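Local coordinates for protein mandelate racemase/muconate lactonizing enzyme (Polaromonas sp., PDB 2OG9) that probably catalyses a metal-dependent isomerisation or racemisation of a hydroxy acid or similar carboxylate, as in mandelate racemase and other enolase-superfamily enzymes, at residues V185-P188 / L192-A195; K97-L102 / I295-K300. One frame throughout, in Å; residues are numbered along the deposited sequence.

Contact 1. Residues V185-P188 / L192-A195; sequences VGQP and LDIA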
loop_
_atom_site.group_PDB
_atom_site.type_symbol
_atom_site.label_atom_id
_atom_site.label_comp_id
_atom_site.label_asym_id
_atom_site.label_seq_id
_atom_site.Cartn_x
_atom_site.Cartn_y
_atom_site.Cartn_z
ATOM N N VAL A 185 0.547 34.121 -15.434
ATOM C CA VAL A 185 -0.907 34.020 -15.363
ATOM C C VAL A 185 -1.283 33.923 -13.890
ATOM O O VAL A 185 -0.436 34.111 -13.022
ATOM C CB VAL A 185 -1.435 32.766 -16.104
ATOM C CG1 VAL A 185 -1.082 32.848 -17.582
ATOM C CG2 VAL A 185 -0.854 31.497 -15.481
ATOM N N GLY A 186 -2.547 33.637 -13.604
ATOM C CA GLY A 186 -2.961 33.512 -12.219
ATOM C C GLY A 186 -3.672 34.722 -11.646
ATOM O O GLY A 186 -3.609 34.972 -10.443
ATOM N N GLN A 187 -4.341 35.484 -12.501
ATOM C CA GLN A 187 -5.077 36.655 -12.042
ATOM C C GLN A 187 -6.541 36.268 -11.857
ATOM O O GLN A 187 -7.055 35.393 -12.555
ATOM C CB GLN A 187 -4.951 37.795 -13.054
ATOM C CG GLN A 187 -5.300 37.406 -14.478
ATOM C CD GLN A 187 -5.006 38.515 -15.469
ATOM O OE1 GLN A 187 -5.064 38.310 -16.682
ATOM N NE2 GLN A 187 -4.692 39.702 -14.957
ATOM N N PRO A 188 -7.232 36.915 -10.906
ATOM C CA PRO A 188 -8.643 36.644 -10.617
ATOM C C PRO A 188 -9.533 36.422 -11.840
ATOM O O PRO A 188 -10.480 35.636 -11.786
ATOM C CB PRO A 188 -9.056 37.863 -9.804
ATOM C CG PRO A 188 -7.817 38.129 -9.000
ATOM C CD PRO A 188 -6.721 37.997 -10.042
ATOM N N LEU A 192 -9.054 36.504 -18.836
ATOM C CA LEU A 192 -7.995 37.393 -19.298
ATOM C C LEU A 192 -6.740 36.610 -19.665
ATOM O O LEU A 192 -6.180 36.797 -20.745
ATOM C CB LEU A 192 -7.655 38.428 -18.220
ATOM C CG LEU A 192 -8.307 39.810 -18.329
ATOM C CD1 LEU A 192 -7.781 40.517 -19.573
ATOM C CD2 LEU A 192 -9.824 39.679 -18.382
ATOM N N ASP A 193 -6.297 35.734 -18.766
ATOM C CA ASP A 193 -5.109 34.933 -19.030
ATOM C C ASP A 193 -5.302 34.144 -20.314
ATOM O O ASP A 193 -4.458 34.180 -21.208
ATOM C CB ASP A 193 -4.829 33.969 -17.878
ATOM C CG ASP A 193 -4.497 34.685 -16.586
ATOM O OD1 ASP A 193 -3.790 35.710 -16.639
ATOM O OD2 ASP A 193 -4.931 34.213 -15.515
ATOM N N ILE A 194 -6.422 33.438 -20.405
ATOM C CA ILE A 194 -6.716 32.639 -21.586
ATOM C C ILE A 194 -6.646 33.499 -22.845
ATOM O O ILE A 194 -6.179 33.050 -23.891
ATOM C CB ILE A 194 -8.112 31.992 -21.482
ATOM C CG1 ILE A 194 -8.178 31.124 -20.223
ATOM C CG2 ILE A 194 -8.389 31.144 -22.716
ATOM C CD1 ILE A 194 -9.495 30.405 -20.039
ATOM N N ALA A 195 -7.106 34.740 -22.735
ATOM C CA ALA A 195 -7.090 35.666 -23.861
ATOM C C ALA A 195 -5.652 36.054 -24.196
ATOM O O ALA A 195 -5.236 35.998 -25.358
ATOM C CB ALA A 195 -7.905 36.912 -23.523
HETATM O O HOH W 1 -6.139 32.804 -13.540
#

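Contact 2. Residues K97-L102 / I295-K300; sequences KLWDKL and ITPFLK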
loop_
_atom_site.group_PDB
_atom_site.type_symbol
_atom_site.label_atom_id
_atom_site.label_comp_id
_atom_site.label_asym_id
_atom_site.label_seq_id
_atom_site.Cartn_x
_atom_site.Cartn_y
_atom_site.Cartn_z
ATOM N N LYS A 97 31.475 17.118 3.319
ATOM C CA LYS A 97 31.884 17.053 4.719
ATOM C C LYS A 97 31.769 18.425 5.391
ATOM O O LYS A 97 31.258 18.534 6.509
ATOM C CB LYS A 97 33.330 16.551 4.817
ATOM C CG LYS A 97 33.809 16.318 6.248
ATOM C CD LYS A 97 35.289 15.932 6.309
ATOM C CE LYS A 97 36.187 17.125 6.020
ATOM N NZ LYS A 97 37.642 16.791 6.132
ATOM N N LEU A 98 32.248 19.462 4.706
ATOM C CA LEU A 98 32.199 20.826 5.223
ATOM C C LEU A 98 30.778 21.371 5.246
ATOM O O LEU A 98 30.443 22.196 6.095
ATOM C CB LEU A 98 33.100 21.746 4.392
ATOM C CG LEU A 98 34.602 21.489 4.573
ATOM C CD1 LEU A 98 35.411 22.411 3.669
ATOM C CD2 LEU A 98 34.977 21.713 6.030
ATOM N N TRP A 99 29.948 20.936 4.303
ATOM C CA TRP A 99 28.550 21.375 4.283
ATOM C C TRP A 99 27.949 20.888 5.615
ATOM O O TRP A 99 27.279 21.644 6.330
ATOM C CB TRP A 99 27.794 20.729 3.114
ATOM C CG TRP A 99 26.455 21.377 2.820
ATOM C CD1 TRP A 99 26.206 22.374 1.920
ATOM C CD2 TRP A 99 25.197 21.087 3.453
ATOM N NE1 TRP A 99 24.875 22.723 1.954
ATOM C CE2 TRP A 99 24.234 21.951 2.885
ATOM C CE3 TRP A 99 24.794 20.184 4.447
ATOM C CZ2 TRP A 99 22.890 21.937 3.276
ATOM C CZ3 TRP A 99 23.458 20.169 4.835
ATOM C CH2 TRP A 99 22.523 21.044 4.250
ATOM N N ASP A 100 28.213 19.624 5.945
ATOM C CA ASP A 100 27.717 19.023 7.190
ATOM C C ASP A 100 28.300 19.695 8.433
ATOM O O ASP A 100 27.590 19.915 9.416
ATOM C CB ASP A 100 28.040 17.521 7.249
ATOM C CG ASP A 100 27.251 16.704 6.237
ATOM O OD1 ASP A 100 26.252 17.217 5.685
ATOM O OD2 ASP A 100 27.621 15.534 6.007
ATOM N N LYS A 101 29.593 20.015 8.401
ATOM C CA LYS A 101 30.220 20.664 9.546
ATOM C C LYS A 101 29.574 22.023 9.820
ATOM O O LYS A 101 29.286 22.360 10.970
ATOM C CB LYS A 101 31.730 20.852 9.315
ATOM C CG LYS A 101 32.433 21.523 10.492
ATOM C CD LYS A 101 33.890 21.880 10.191
ATOM C CE LYS A 101 34.520 22.609 11.384
ATOM N NZ LYS A 101 35.936 23.029 11.155
ATOM N N LEU A 102 29.339 22.807 8.771
ATOM C CA LEU A 102 28.726 24.119 8.955
ATOM C C LEU A 102 27.279 23.994 9.410
ATOM O O LEU A 102 26.782 24.829 10.175
ATOM C CB LEU A 102 28.797 24.934 7.662
ATOM C CG LEU A 102 30.196 25.403 7.244
ATOM C CD1 LEU A 102 30.079 26.324 6.041
ATOM C CD2 LEU A 102 30.876 26.126 8.394
ATOM N N ILE A 295 25.189 23.704 -4.362
ATOM C CA ILE A 295 25.350 22.644 -5.344
ATOM C C ILE A 295 25.275 21.249 -4.721
ATOM O O ILE A 295 24.700 20.330 -5.310
ATOM C CB ILE A 295 26.700 22.806 -6.081
ATOM C CG1 ILE A 295 26.661 24.080 -6.935
ATOM C CG2 ILE A 295 26.992 21.567 -6.920
ATOM C CD1 ILE A 295 28.024 24.520 -7.494
ATOM N N THR A 296 25.846 21.097 -3.530
ATOM C CA THR A 296 25.845 19.804 -2.854
ATOM C C THR A 296 24.419 19.263 -2.664
ATOM O O THR A 296 24.131 18.142 -3.084
ATOM C CB THR A 296 26.613 19.884 -1.510
ATOM O OG1 THR A 296 28.020 20.029 -1.778
ATOM C CG2 THR A 296 26.390 18.628 -0.678
ATOM N N PRO A 297 23.515 20.036 -2.032
ATOM C CA PRO A 297 22.160 19.480 -1.883
ATOM C C PRO A 297 21.425 19.395 -3.226
ATOM O O PRO A 297 20.591 18.511 -3.435
ATOM C CB PRO A 297 21.488 20.426 -0.878
ATOM C CG PRO A 297 22.297 21.700 -0.969
ATOM C CD PRO A 297 23.707 21.208 -1.160
ATOM N N PHE A 298 21.755 20.302 -4.143
ATOM C CA PHE A 298 21.142 20.299 -5.471
ATOM C C PHE A 298 21.454 18.980 -6.187
ATOM O O PHE A 298 20.589 18.406 -6.844
ATOM C CB PHE A 298 21.667 21.471 -6.313
ATOM C CG PHE A 298 21.044 21.565 -7.684
ATOM C CD1 PHE A 298 20.032 22.485 -7.941
ATOM C CD2 PHE A 298 21.458 20.724 -8.713
ATOM C CE1 PHE A 298 19.444 22.567 -9.202
ATOM C CE2 PHE A 298 20.871 20.799 -9.976
ATOM C CZ PHE A 298 19.866 21.721 -10.218
ATOM N N LEU A 299 22.688 18.499 -6.068
ATOM C CA LEU A 299 23.066 17.249 -6.719
ATOM C C LEU A 299 22.288 16.073 -6.137
ATOM O O LEU A 299 21.935 15.141 -6.857
ATOM C CB LEU A 299 24.571 17.002 -6.582
ATOM C CG LEU A 299 25.448 18.010 -7.329
ATOM C CD1 LEU A 299 26.902 17.675 -7.098
ATOM C CD2 LEU A 299 25.117 17.984 -8.821
ATOM N N LYS A 300 22.025 16.109 -4.835
ATOM C CA LYS A 300 21.264 15.028 -4.213
ATOM C C LYS A 300 19.843 15.040 -4.772
ATOM O O LYS A 300 19.261 13.992 -5.053
ATOM C CB LYS A 300 21.246 15.198 -2.691
ATOM C CG LYS A 300 22.630 15.069 -2.069
ATOM C CD LYS A 300 22.632 15.399 -0.587
ATOM C CE LYS A 300 24.038 15.260 -0.007
ATOM N NZ LYS A 300 24.106 15.714 1.412
#

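Contact 1. Residues V185-P188 / L192-A195
The beta-alpha loop that follows strand 181-184 of the TIM barrel turns back onto the first turns of helix 190-204, where G186 and Q187 meet D193. D193 OD2 accepts the backbone N-H of G186, with G186 N 3.1 Å away and 52° out of the carboxylate plane. A second, weak bond runs from Q187 N to the same OD2 at 3.3 Å. A water adds a third link: it donates to D193 OD2 at 2.7 Å and to Q187 O at 2.9 Å. V185 CB packs 3.6 Å from D193 CG, the carboxylate carbon. The apolar touch is V185 CG1 to D193 CB, 3.9 Å. The Q187 side chain runs alongside the carboxylate in the opposite direction, with its CG 3.1 Å from D193 OD1. G186 has a phi of 101°, a backbone shape that favours glycine. With an alanine in place of the aspartate, the amides of G186 and Q187 and the bridging water would probably lose their common acceptor, and the loop would be tied less firmly to the helix. OD2 takes one good and one weak N-H bond and a water; this gathering of donors is likely to favour the ionised carboxylate.

Contact 2. Residues K97-L102 / I295-K300
T296 and P297, in the first turn of helix 295-307, pack against the indole of W99 on helix 95-104. The two backbones come nearest at W99 and T296, whose CA atoms are 7.8 Å apart. I295 comes first and turns away from this partner, but its carbonyl O accepts the N-H of L299 and so helps set the helical turn. T296 follows and sends its CB to within 4.3 Å of W99 CD1. It is CB that T296 presents to the indole, while its OG1 is engaged by D123 and W127 of helix 114-133. P297 makes the closest approach. Its ring crosses the indole obliquely, with P297 CD 3.7 Å from W99 NE1. P297 CG is 4.0 Å from W99 NE1 as well. The polar need of W99 NE1 is met by G293 O, just before the segment, and this bond probably helps hold the rotation of the indole. W99 reaches across because its CG is anti to the backbone N (chi1 -166°). K300 ends the segment. Its extended chain brings NZ over the W99 six-membered ring, 5.9 Å from the centroid and 25° off the ring normal. At that range the cation-pi attraction is weak at most. K300 NZ is also 5.0 Å from D100 OD1, not in contact. The contact thus joins a helix of the N-terminal domain to one of the barrel. Helix 114-133 touches both, W99 packing on I119 and D123 and I295 on D123 and W127, while on helices 318-326 and 138-142 I295 meets L320, L324 and L138, F298 meets L324 and L299 meets L142.

Overall arrangement
Contact 1 and contact 2 lie on opposite sides of the chain's centre. Their centres are 40 Å apart and their nearest atoms about 23 Å, so they do not touch. In sequence, both segments of contact 1 fall between the two segments of contact 2. Contact 1 is local and polar, and stays within the barrel domain. Contact 2 is long-range and mostly apolar, and ties the N-terminal domain to the barrel. In this superfamily the active site lies at the C-terminal ends of the barrel strands, beneath the N-terminal domain. The loop of contact 1 leaves such a strand end. The calcium site at A254 and F257 involves neither contact.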